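Local coordinates for hypothetical conserved protein, GK1056 (Geobacillus kaustophilus, PDB 2QYH), which is of unknown function but belongs to the haloacid dehalogenase-like hydrolases and may act as a phosphatase that binds magnesium, at residues D[12-17]-D[245-250]; D[220-225]-D[252-257]; D[30-33]-D[38-41]; D[202-207]-D[212-217]. One frame throughout, in Å; residues are numbered along the deposited sequence.

Starting from the N terminus, the loop after strand 5-8 opens contact 1 at 12-17, which closes only at 245-250, near the other end of the chain. Contacts 3 and 4 both fall within that span, one after the other: contact 3 closes the short loop from helix 23-34 to strand 38-42, and contact 4 the one from strand 202-206 to helix 212-217. Contact 2 opens next, at strand 220-223, and ends at 252-257, past the close of contact 1, so these two cross. Contacts 2, 3 and 4 all reach one mixed sheet; contact 1 sets helix 246-253 against the loop after strand 5-8, and contact 2 sets its C-terminal end against strand 220-223.

Contact 1: D[12-17]-D[245-250]; sequences GTLLDE and EGIWYG
Ile247 is the residue that reaches the 12-17 loop, meeting Thr13 and Leu14 from the first turn of a helix. That helix is announced by Glu245, which sits at the N-cap, and its first turn is closed by the backbone bond from Tyr249 N to Glu245 O, 2.8 Å. Gly246 follows, its carbonyl O accepting a hydrogen bond from Thr239 OG1. At Ile247 the side chain points at the loop: CG1 lies opposite the carbonyl carbon and CD1 continues the chain fully extended (chi2 180°), which carries this methyl to the loop. There Leu14 CD2 meets Ile247 CD1 at 3.9 Å, and Thr13 CG2 lies at 3.9 Å from the same Ile247 CD1, the Thr13 and Ile247 side chains crossing at roughly a right angle. Thr13 ends a DxDxT sequence at the C-terminal end of strand 5-8, consistent with the first motif of HAD hydrolases, so the helix is seated against the loop of the probable active site. Phe8 and Phe205, from neighbouring sheet strands, also touch Ile247. One residue on, Trp248 turns to Ser24 and Glu27 of helix 23-34, while Tyr249 makes a cation-pi contact with Lys240.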
loop_
_atom_site.group_PDB
_atom_site.type_symbol
_atom_site.label_atom_id
_atom_site.label_comp_id
_atom_site.label_asym_id
_atom_site.label_seq_id
_atom_site.Cartn_x
_atom_site.Cartn_y
_atom_site.Cartn_z
ATOM N N GLY D 12 -3.952 6.946 -13.456
ATOM C CA GLY D 12 -4.639 7.731 -14.462
ATOM C C GLY D 12 -6.138 7.520 -14.417
ATOM O O GLY D 12 -6.890 8.308 -14.982
ATOM N N THR D 13 -6.580 6.459 -13.746
ATOM C CA THR D 13 -8.004 6.171 -13.649
ATOM C C THR D 13 -8.502 6.333 -12.217
ATOM O O THR D 13 -9.405 7.124 -11.963
ATOM C CB THR D 13 -8.313 4.748 -14.133
ATOM O OG1 THR D 13 -7.806 4.577 -15.461
ATOM C CG2 THR D 13 -9.815 4.498 -14.129
ATOM N N LEU D 14 -7.926 5.583 -11.282
ATOM C CA LEU D 14 -8.332 5.697 -9.887
ATOM C C LEU D 14 -7.473 6.755 -9.216
ATOM O O LEU D 14 -7.946 7.498 -8.360
ATOM C CB LEU D 14 -8.158 4.368 -9.158
ATOM C CG LEU D 14 -9.130 3.229 -9.472
ATOM C CD1 LEU D 14 -8.705 1.991 -8.699
ATOM C CD2 LEU D 14 -10.547 3.629 -9.098
ATOM N N LEU D 15 -6.207 6.819 -9.615
ATOM C CA LEU D 15 -5.272 7.788 -9.058
ATOM C C LEU D 15 -4.911 8.828 -10.107
ATOM O O LEU D 15 -4.660 8.482 -11.262
ATOM C CB LEU D 15 -4.010 7.077 -8.579
ATOM C CG LEU D 15 -4.236 5.974 -7.541
ATOM C CD1 LEU D 15 -2.905 5.352 -7.153
ATOM C CD2 LEU D 15 -4.942 6.558 -6.315
ATOM N N ASP D 16 -4.890 10.098 -9.705
ATOM C CA ASP D 16 -4.569 11.190 -10.623
ATOM C C ASP D 16 -3.079 11.241 -10.930
ATOM O O ASP D 16 -2.343 10.328 -10.570
ATOM C CB ASP D 16 -5.022 12.537 -10.053
ATOM C CG ASP D 16 -4.356 12.870 -8.728
ATOM O OD1 ASP D 16 -3.220 12.398 -8.478
ATOM O OD2 ASP D 16 -4.971 13.625 -7.941
ATOM N N GLU D 17 -2.636 12.316 -11.579
ATOM C CA GLU D 17 -1.234 12.437 -11.956
ATOM C C GLU D 17 -0.275 12.418 -10.777
ATOM O O GLU D 17 0.890 12.055 -10.937
ATOM C CB GLU D 17 -1.007 13.699 -12.787
ATOM C CG GLU D 17 0.284 13.652 -13.590
ATOM C CD GLU D 17 0.526 14.913 -14.394
ATOM O OE1 GLU D 17 -0.363 15.301 -15.181
ATOM O OE2 GLU D 17 1.611 15.515 -14.240
ATOM N N GLU D 245 -13.293 14.746 -11.320
ATOM C CA GLU D 245 -14.365 13.835 -10.950
ATOM C C GLU D 245 -14.720 12.943 -12.137
ATOM O O GLU D 245 -15.878 12.558 -12.320
ATOM C CB GLU D 245 -15.596 14.619 -10.496
ATOM C CG GLU D 245 -15.299 15.685 -9.457
ATOM C CD GLU D 245 -16.531 16.059 -8.658
ATOM O OE1 GLU D 245 -17.638 16.047 -9.241
ATOM O OE2 GLU D 245 -16.400 16.369 -7.452
ATOM N N GLY D 246 -13.706 12.616 -12.935
ATOM C CA GLY D 246 -13.909 11.781 -14.106
ATOM C C GLY D 246 -14.716 10.517 -13.864
ATOM O O GLY D 246 -15.692 10.244 -14.570
ATOM N N ILE D 247 -14.318 9.739 -12.863
ATOM C CA ILE D 247 -15.021 8.505 -12.563
ATOM C C ILE D 247 -16.445 8.716 -12.066
ATOM O O ILE D 247 -17.367 8.057 -12.538
ATOM C CB ILE D 247 -14.226 7.670 -11.567
ATOM C CG1 ILE D 247 -13.012 7.097 -12.298
ATOM C CG2 ILE D 247 -15.102 6.565 -10.979
ATOM C CD1 ILE D 247 -12.129 6.253 -11.459
ATOM N N TRP D 248 -16.628 9.639 -11.127
ATOM C CA TRP D 248 -17.955 9.927 -10.599
ATOM C C TRP D 248 -18.886 10.398 -11.712
ATOM O O TRP D 248 -20.004 9.900 -11.863
ATOM C CB TRP D 248 -17.867 11.003 -9.513
ATOM C CG TRP D 248 -19.200 11.535 -9.092
ATOM C CD1 TRP D 248 -19.851 12.619 -9.610
ATOM C CD2 TRP D 248 -20.073 10.983 -8.101
ATOM N NE1 TRP D 248 -21.074 12.776 -9.005
ATOM C CE2 TRP D 248 -21.236 11.782 -8.072
ATOM C CE3 TRP D 248 -19.984 9.886 -7.235
ATOM C CZ2 TRP D 248 -22.308 11.523 -7.212
ATOM C CZ3 TRP D 248 -21.051 9.626 -6.378
ATOM C CH2 TRP D 248 -22.197 10.444 -6.374
ATOM N N TYR D 249 -18.410 11.364 -12.490
ATOM C CA TYR D 249 -19.185 11.918 -13.588
ATOM C C TYR D 249 -19.565 10.833 -14.586
ATOM O O TYR D 249 -20.728 10.715 -14.983
ATOM C CB TYR D 249 -18.386 13.016 -14.293
ATOM C CG TYR D 249 -19.119 13.644 -15.451
ATOM C CD1 TYR D 249 -18.830 13.284 -16.769
ATOM C CD2 TYR D 249 -20.134 14.572 -15.228
ATOM C CE1 TYR D 249 -19.536 13.837 -17.837
ATOM C CE2 TYR D 249 -20.844 15.131 -16.284
ATOM C CZ TYR D 249 -20.544 14.761 -17.584
ATOM O OH TYR D 249 -21.251 15.321 -18.618
ATOM N N GLY D 250 -18.577 10.042 -14.987
ATOM C CA GLY D 250 -18.829 8.979 -15.941
ATOM C C GLY D 250 -19.891 8.015 -15.455
ATOM O O GLY D 250 -20.845 7.718 -16.172
#

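Contact 2: D[220-225]-D[252-257]; sequences TGVAMG and KQLQLI
Leu254 reaches strand 220-223 with both of its methyls. CD1 does most of the work: Leu254 CD1 lies 3.6 Å from Val222 CG2, the two side chains sliding past one another in opposite directions, and the same Leu254 CD1 is 4.1 Å from Thr220 CG2. The second branch completes the grip on the threonine, with Leu254 CD2 at 4.0 Å from Thr220 CG2 in a tip-to-tip approach. Thr220 turns its methyl to the leucine because CG2 is opposite the backbone N (chi1 of OG1 -58°). Thr220 and Val222 point to the same face of the strand, with Gly221 between them. This strand belongs to the parallel, Rossmann-like part of the HAD sheet, lying between strands 202-206 and 237-238, and the contact sets the end of helix 246-253 on one face of it. Tyr203 of the adjacent strand touches Thr220, Leu254 and Leu256 alike. Further out, a Schellman motif ends the helix: Gln255 takes a positive phi of 64°, and its N bonds back to Lys252 O at 2.8 Å. The chain then turns so that Leu256 and Ile257 pack against Leu32 of helix 23-34.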
loop_
_atom_site.group_PDB
_atom_site.type_symbol
_atom_site.label_atom_id
_atom_site.label_comp_id
_atom_site.label_asym_id
_atom_site.label_seq_id
_atom_site.Cartn_x
_atom_site.Cartn_y
_atom_site.Cartn_z
ATOM N N THR D 220 -19.290 -1.665 -22.171
ATOM C CA THR D 220 -19.151 -0.222 -22.206
ATOM C C THR D 220 -17.775 0.211 -21.741
ATOM O O THR D 220 -17.477 0.192 -20.548
ATOM C CB THR D 220 -20.208 0.433 -21.324
ATOM O OG1 THR D 220 -21.501 0.028 -21.777
ATOM C CG2 THR D 220 -20.108 1.953 -21.388
ATOM N N GLY D 221 -16.935 0.595 -22.693
ATOM C CA GLY D 221 -15.600 1.039 -22.359
ATOM C C GLY D 221 -15.610 2.538 -22.145
ATOM O O GLY D 221 -16.196 3.288 -22.934
ATOM N N VAL D 222 -14.968 2.980 -21.070
ATOM C CA VAL D 222 -14.914 4.396 -20.758
ATOM C C VAL D 222 -13.481 4.901 -20.674
ATOM O O VAL D 222 -12.683 4.408 -19.875
ATOM C CB VAL D 222 -15.613 4.695 -19.427
ATOM C CG1 VAL D 222 -15.623 6.193 -19.176
ATOM C CG2 VAL D 222 -17.028 4.152 -19.457
ATOM N N ALA D 223 -13.161 5.879 -21.515
ATOM C CA ALA D 223 -11.832 6.479 -21.525
ATOM C C ALA D 223 -11.901 7.737 -20.674
ATOM O O ALA D 223 -12.921 8.419 -20.656
ATOM C CB ALA D 223 -11.419 6.843 -22.947
HETATM N N MSE D 224 -10.818 8.045 -19.969
HETATM C CA MSE D 224 -10.746 9.248 -19.134
HETATM C C MSE D 224 -10.464 10.484 -20.002
HETATM O O MSE D 224 -9.820 10.369 -21.038
HETATM C CB MSE D 224 -9.592 9.116 -18.140
HETATM C CG MSE D 224 -9.588 7.813 -17.323
HETATM SE SE MSE D 224 -11.137 7.795 -16.012
HETATM C CE MSE D 224 -10.552 9.136 -14.621
ATOM N N GLY D 225 -10.891 11.654 -19.523
ATOM C CA GLY D 225 -10.677 12.913 -20.211
ATOM C C GLY D 225 -9.302 13.123 -20.835
ATOM O O GLY D 225 -9.219 13.597 -21.974
ATOM N N LYS D 252 -22.117 8.522 -13.370
ATOM C CA LYS D 252 -23.377 9.248 -13.288
ATOM C C LYS D 252 -24.024 9.273 -14.685
ATOM O O LYS D 252 -25.209 8.975 -14.852
ATOM C CB LYS D 252 -23.105 10.673 -12.809
ATOM C CG LYS D 252 -24.274 11.345 -12.130
ATOM C CD LYS D 252 -24.429 10.868 -10.701
ATOM C CE LYS D 252 -25.690 11.443 -10.070
ATOM N NZ LYS D 252 -25.728 12.930 -10.146
ATOM N N GLN D 253 -23.224 9.623 -15.686
ATOM C CA GLN D 253 -23.687 9.681 -17.062
ATOM C C GLN D 253 -24.232 8.325 -17.502
ATOM O O GLN D 253 -25.313 8.239 -18.080
ATOM C CB GLN D 253 -22.531 10.096 -17.976
ATOM C CG GLN D 253 -22.849 11.257 -18.899
ATOM C CD GLN D 253 -23.371 12.468 -18.151
ATOM O OE1 GLN D 253 -22.761 12.928 -17.188
ATOM N NE2 GLN D 253 -24.505 12.991 -18.593
ATOM N N LEU D 254 -23.472 7.265 -17.226
ATOM C CA LEU D 254 -23.868 5.906 -17.589
ATOM C C LEU D 254 -25.039 5.449 -16.732
ATOM O O LEU D 254 -25.592 4.364 -16.923
ATOM C CB LEU D 254 -22.686 4.954 -17.415
ATOM C CG LEU D 254 -21.481 5.243 -18.314
ATOM C CD1 LEU D 254 -20.343 4.289 -17.979
ATOM C CD2 LEU D 254 -21.883 5.108 -19.774
ATOM N N GLN D 255 -25.400 6.290 -15.771
ATOM C CA GLN D 255 -26.509 6.015 -14.877
ATOM C C GLN D 255 -26.319 4.798 -13.979
ATOM O O GLN D 255 -27.282 4.129 -13.604
ATOM C CB GLN D 255 -27.799 5.892 -15.687
ATOM C CG GLN D 255 -28.092 7.152 -16.482
ATOM C CD GLN D 255 -29.488 7.184 -17.056
ATOM O OE1 GLN D 255 -29.892 6.287 -17.799
ATOM N NE2 GLN D 255 -30.237 8.229 -16.720
ATOM N N LEU D 256 -25.067 4.507 -13.645
ATOM C CA LEU D 256 -24.773 3.406 -12.748
ATOM C C LEU D 256 -24.955 3.999 -11.360
ATOM O O LEU D 256 -25.097 3.279 -10.375
ATOM C CB LEU D 256 -23.341 2.903 -12.943
ATOM C CG LEU D 256 -23.165 1.936 -14.116
ATOM C CD1 LEU D 256 -21.702 1.564 -14.267
ATOM C CD2 LEU D 256 -24.015 0.689 -13.888
ATOM N N ILE D 257 -24.956 5.328 -11.307
ATOM C CA ILE D 257 -25.164 6.071 -10.071
ATOM C C ILE D 257 -26.263 7.100 -10.320
ATOM O O ILE D 257 -25.942 8.111 -10.982
ATOM C CB ILE D 257 -23.911 6.833 -9.631
ATOM C CG1 ILE D 257 -22.816 5.856 -9.228
ATOM C CG2 ILE D 257 -24.257 7.763 -8.476
ATOM C CD1 ILE D 257 -21.582 6.531 -8.708
#

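Contact 3: D[30-33]-D[38-41]; sequences RRLK and YVAI
Val39 contributes the largest share of the buried surface here, and it does so chiefly through one methyl. Its chi1 of 177° sets CG1 opposite the backbone N and leaves CG2 opposite the carbonyl carbon, from where CG2 addresses the helix. Val39 CG2 touches Leu32 CB at 3.8 Å and also sits 3.9 Å from Leu32 CD1, so it rests against both the root and one branch of the leucine. The two side chains cross at about a right angle, each pointing from its own backbone toward the other segment. They join the helix and the second strand of a beta-alpha-beta unit, in which strand 5-8 leads through helix 23-34 into strand 38-42, alongside strand 5-8 in the sheet of the HAD core. Leu32 has further apolar neighbours in Val6 of that first strand, in Leu251 of helix 246-253 and in Leu256 near the C terminus, while Val39 also touches Phe8. Lys33, next along the helix and exposed, lends only its aliphatic stem: Lys33 CG comes within 4.3 Å of Val39 CG2, at the solvent side of the apolar pair. Arg30, three residues before Lys33, points away from the strand and forms salt bridges with Glu27 of its own chain and Asp115 of the second subunit. Tyr38 points away from the helix and meets Phe72 edge-to-face.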
loop_
_atom_site.group_PDB
_atom_site.type_symbol
_atom_site.label_atom_id
_atom_site.label_comp_id
_atom_site.label_asym_id
_atom_site.label_seq_id
_atom_site.Cartn_x
_atom_site.Cartn_y
_atom_site.Cartn_z
ATOM N N ARG D 30 -18.375 3.670 -3.349
ATOM C CA ARG D 30 -19.330 3.421 -2.280
ATOM C C ARG D 30 -20.730 3.246 -2.865
ATOM O O ARG D 30 -21.404 2.261 -2.582
ATOM C CB ARG D 30 -19.324 4.583 -1.286
ATOM C CG ARG D 30 -20.518 4.601 -0.369
ATOM C CD ARG D 30 -20.544 5.844 0.493
ATOM N NE ARG D 30 -21.825 5.971 1.177
ATOM C CZ ARG D 30 -22.906 6.538 0.657
ATOM N NH1 ARG D 30 -24.024 6.591 1.365
ATOM N NH2 ARG D 30 -22.868 7.076 -0.556
ATOM N N ARG D 31 -21.149 4.202 -3.692
ATOM C CA ARG D 31 -22.461 4.172 -4.326
ATOM C C ARG D 31 -22.658 2.919 -5.172
ATOM O O ARG D 31 -23.723 2.301 -5.117
ATOM C CB ARG D 31 -22.666 5.423 -5.194
ATOM C CG ARG D 31 -22.857 6.720 -4.412
ATOM C CD ARG D 31 -24.134 6.665 -3.599
ATOM N NE ARG D 31 -25.294 6.445 -4.458
ATOM C CZ ARG D 31 -25.893 7.396 -5.172
ATOM N NH1 ARG D 31 -25.448 8.648 -5.127
ATOM N NH2 ARG D 31 -26.928 7.090 -5.944
ATOM N N LEU D 32 -21.645 2.539 -5.953
ATOM C CA LEU D 32 -21.760 1.340 -6.779
ATOM C C LEU D 32 -22.008 0.088 -5.935
ATOM O O LEU D 32 -22.924 -0.688 -6.217
ATOM C CB LEU D 32 -20.501 1.141 -7.618
ATOM C CG LEU D 32 -20.266 2.097 -8.790
ATOM C CD1 LEU D 32 -19.002 1.689 -9.519
ATOM C CD2 LEU D 32 -21.453 2.058 -9.743
ATOM N N LYS D 33 -21.188 -0.112 -4.903
ATOM C CA LYS D 33 -21.333 -1.269 -4.022
ATOM C C LYS D 33 -22.719 -1.301 -3.376
ATOM O O LYS D 33 -23.357 -2.342 -3.287
ATOM C CB LYS D 33 -20.260 -1.242 -2.937
ATOM C CG LYS D 33 -18.889 -1.693 -3.401
ATOM C CD LYS D 33 -17.796 -1.078 -2.545
ATOM C CE LYS D 33 -16.668 -2.057 -2.287
ATOM N NZ LYS D 33 -17.057 -3.074 -1.257
ATOM N N TYR D 38 -20.778 -4.803 -8.884
ATOM C CA TYR D 38 -19.455 -5.270 -8.519
ATOM C C TYR D 38 -18.380 -4.285 -8.961
ATOM O O TYR D 38 -18.442 -3.727 -10.059
ATOM C CB TYR D 38 -19.181 -6.643 -9.138
ATOM C CG TYR D 38 -19.980 -7.765 -8.515
ATOM C CD1 TYR D 38 -20.179 -7.819 -7.131
ATOM C CD2 TYR D 38 -20.527 -8.786 -9.302
ATOM C CE1 TYR D 38 -20.907 -8.865 -6.546
ATOM C CE2 TYR D 38 -21.251 -9.833 -8.728
ATOM C CZ TYR D 38 -21.438 -9.864 -7.347
ATOM O OH TYR D 38 -22.147 -10.885 -6.771
ATOM N N VAL D 39 -17.399 -4.068 -8.092
ATOM C CA VAL D 39 -16.299 -3.165 -8.378
ATOM C C VAL D 39 -15.001 -3.946 -8.312
ATOM O O VAL D 39 -14.703 -4.603 -7.310
ATOM C CB VAL D 39 -16.238 -2.026 -7.359
ATOM C CG1 VAL D 39 -15.033 -1.139 -7.636
ATOM C CG2 VAL D 39 -17.518 -1.220 -7.423
ATOM N N ALA D 40 -14.222 -3.878 -9.377
ATOM C CA ALA D 40 -12.966 -4.607 -9.405
ATOM C C ALA D 40 -11.887 -3.838 -10.148
ATOM O O ALA D 40 -12.172 -2.998 -11.008
ATOM C CB ALA D 40 -13.173 -5.975 -10.055
ATOM N N ILE D 41 -10.643 -4.131 -9.793
ATOM C CA ILE D 41 -9.498 -3.507 -10.426
ATOM C C ILE D 41 -8.936 -4.488 -11.452
ATOM O O ILE D 41 -8.943 -5.690 -11.220
ATOM C CB ILE D 41 -8.409 -3.195 -9.383
ATOM C CG1 ILE D 41 -8.847 -2.008 -8.523
ATOM C CG2 ILE D 41 -7.067 -2.944 -10.078
ATOM C CD1 ILE D 41 -7.887 -1.668 -7.373
#

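Contact 4: D[202-207]-D[212-217]; sequences VYAFGD and IEMLSF
Met214, modelled as selenomethionine, leaves helix 212-217 with CG opposite its backbone N (chi1 162°), runs extended as far as SE and then bends (chi3 87°), so its shaft lies along Ala204 while its end methyl turns on to the backbone of strand 202-206. This is the strand-to-helix half of a beta-alpha-beta crossover, strand 202-206 to helix 212-217 to strand 220-223, within the HAD Rossmann-like core. The helix runs roughly antiparallel to the strand, at 149° and with the axes 8.0 Å apart at closest. Ala204, pointing at the helix, supplies the apolar partner: Ala204 CB is 3.8 Å from Met214 CG and 4.1 Å from Met214 SE. Leu215 adds one branch, Leu215 CD1 standing 4.2 Å from Ala204 CB. With no side chain at Gly206, both residues can also reach its backbone, Leu215 CD1 coming to 3.7 Å from Gly206 N. Phe205 points away, to the other face of the sheet, where it touches Phe8 and Thr13. Behind the contact, Ile188 of helix 184-195 packs on Met214, and Val231 and Val234 of helix 229-234 on Leu215. On the strand backbone, Met214 CE stands 3.6 Å from Phe205 O.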
loop_
_atom_site.group_PDB
_atom_site.type_symbol
_atom_site.label_atom_id
_atom_site.label_comp_id
_atom_site.label_asym_id
_atom_site.label_seq_id
_atom_site.Cartn_x
_atom_site.Cartn_y
_atom_site.Cartn_z
ATOM N N VAL D 202 -21.005 -5.283 -18.408
ATOM C CA VAL D 202 -19.632 -5.107 -17.967
ATOM C C VAL D 202 -19.147 -3.725 -18.396
ATOM O O VAL D 202 -19.280 -3.356 -19.554
ATOM C CB VAL D 202 -18.708 -6.179 -18.588
ATOM C CG1 VAL D 202 -17.281 -6.024 -18.063
ATOM C CG2 VAL D 202 -19.240 -7.556 -18.270
ATOM N N TYR D 203 -18.595 -2.966 -17.456
ATOM C CA TYR D 203 -18.084 -1.625 -17.727
ATOM C C TYR D 203 -16.607 -1.573 -17.359
ATOM O O TYR D 203 -16.146 -2.361 -16.539
ATOM C CB TYR D 203 -18.831 -0.603 -16.874
ATOM C CG TYR D 203 -20.315 -0.570 -17.111
ATOM C CD1 TYR D 203 -20.897 0.434 -17.894
ATOM C CD2 TYR D 203 -21.140 -1.559 -16.585
ATOM C CE1 TYR D 203 -22.272 0.456 -18.139
ATOM C CE2 TYR D 203 -22.515 -1.551 -16.824
ATOM C CZ TYR D 203 -23.073 -0.544 -17.606
ATOM O OH TYR D 203 -24.426 -0.546 -17.858
ATOM N N ALA D 204 -15.864 -0.647 -17.955
ATOM C CA ALA D 204 -14.447 -0.496 -17.633
ATOM C C ALA D 204 -13.985 0.942 -17.851
ATOM O O ALA D 204 -14.436 1.611 -18.769
ATOM C CB ALA D 204 -13.599 -1.455 -18.476
ATOM N N PHE D 205 -13.092 1.411 -16.989
ATOM C CA PHE D 205 -12.541 2.760 -17.096
ATOM C C PHE D 205 -11.038 2.641 -17.290
ATOM O O PHE D 205 -10.350 2.031 -16.471
ATOM C CB PHE D 205 -12.815 3.579 -15.827
ATOM C CG PHE D 205 -14.227 4.053 -15.701
ATOM C CD1 PHE D 205 -14.516 5.414 -15.700
ATOM C CD2 PHE D 205 -15.268 3.146 -15.543
ATOM C CE1 PHE D 205 -15.830 5.869 -15.536
ATOM C CE2 PHE D 205 -16.579 3.584 -15.380
ATOM C CZ PHE D 205 -16.865 4.949 -15.374
ATOM N N GLY D 206 -10.533 3.231 -18.370
ATOM C CA GLY D 206 -9.111 3.164 -18.655
ATOM C C GLY D 206 -8.536 4.485 -19.117
ATOM O O GLY D 206 -9.270 5.408 -19.480
ATOM N N ASP D 207 -7.211 4.558 -19.141
ATOM C CA ASP D 207 -6.517 5.777 -19.514
ATOM C C ASP D 207 -5.331 5.553 -20.447
ATOM O O ASP D 207 -5.016 6.404 -21.274
ATOM C CB ASP D 207 -6.049 6.464 -18.232
ATOM C CG ASP D 207 -5.094 7.602 -18.488
ATOM O OD1 ASP D 207 -5.542 8.666 -18.978
ATOM O OD2 ASP D 207 -3.890 7.423 -18.196
ATOM N N ILE D 212 -6.519 -0.428 -23.867
ATOM C CA ILE D 212 -7.271 -0.533 -25.110
ATOM C C ILE D 212 -8.022 -1.835 -25.314
ATOM O O ILE D 212 -9.212 -1.820 -25.637
ATOM C CB ILE D 212 -6.369 -0.277 -26.336
ATOM C CG1 ILE D 212 -6.025 1.215 -26.419
ATOM C CG2 ILE D 212 -7.068 -0.730 -27.606
ATOM C CD1 ILE D 212 -5.034 1.562 -27.505
ATOM N N GLU D 213 -7.345 -2.963 -25.134
ATOM C CA GLU D 213 -8.011 -4.246 -25.324
ATOM C C GLU D 213 -9.185 -4.376 -24.360
ATOM O O GLU D 213 -10.285 -4.765 -24.751
ATOM C CB GLU D 213 -7.032 -5.399 -25.113
ATOM C CG GLU D 213 -7.672 -6.764 -25.275
ATOM C CD GLU D 213 -6.792 -7.879 -24.761
ATOM O OE1 GLU D 213 -6.148 -7.682 -23.700
ATOM O OE2 GLU D 213 -6.756 -8.952 -25.406
HETATM N N MSE D 214 -8.944 -4.041 -23.098
HETATM C CA MSE D 214 -9.979 -4.105 -22.073
HETATM C C MSE D 214 -11.192 -3.267 -22.461
HETATM O O MSE D 214 -12.331 -3.747 -22.447
HETATM C CB MSE D 214 -9.428 -3.610 -20.737
HETATM C CG MSE D 214 -10.501 -3.224 -19.746
HETATM SE SE MSE D 214 -9.775 -2.720 -18.049
HETATM C CE MSE D 214 -9.427 -0.844 -18.353
ATOM N N LEU D 215 -10.928 -2.013 -22.812
ATOM C CA LEU D 215 -11.967 -1.066 -23.199
ATOM C C LEU D 215 -12.812 -1.491 -24.398
ATOM O O LEU D 215 -14.025 -1.284 -24.416
ATOM C CB LEU D 215 -11.330 0.295 -23.479
ATOM C CG LEU D 215 -11.770 1.431 -22.567
ATOM C CD1 LEU D 215 -11.572 1.032 -21.122
ATOM C CD2 LEU D 215 -10.979 2.675 -22.891
ATOM N N SER D 216 -12.184 -2.084 -25.404
ATOM C CA SER D 216 -12.937 -2.500 -26.577
ATOM C C SER D 216 -13.668 -3.811 -26.325
ATOM O O SER D 216 -14.675 -4.103 -26.968
ATOM C CB SER D 216 -12.008 -2.660 -27.771
ATOM O OG SER D 216 -11.079 -3.688 -27.512
ATOM N N PHE D 217 -13.167 -4.598 -25.381
ATOM C CA PHE D 217 -13.788 -5.876 -25.084
ATOM C C PHE D 217 -15.071 -5.817 -24.274
ATOM O O PHE D 217 -16.023 -6.526 -24.575
ATOM C CB PHE D 217 -12.811 -6.804 -24.370
ATOM C CG PHE D 217 -13.457 -8.039 -23.841
ATOM C CD1 PHE D 217 -13.705 -8.180 -22.480
ATOM C CD2 PHE D 217 -13.874 -9.045 -24.713
ATOM C CE1 PHE D 217 -14.363 -9.304 -21.986
ATOM C CE2 PHE D 217 -14.533 -10.176 -24.236
ATOM C CZ PHE D 217 -14.779 -10.305 -22.864
#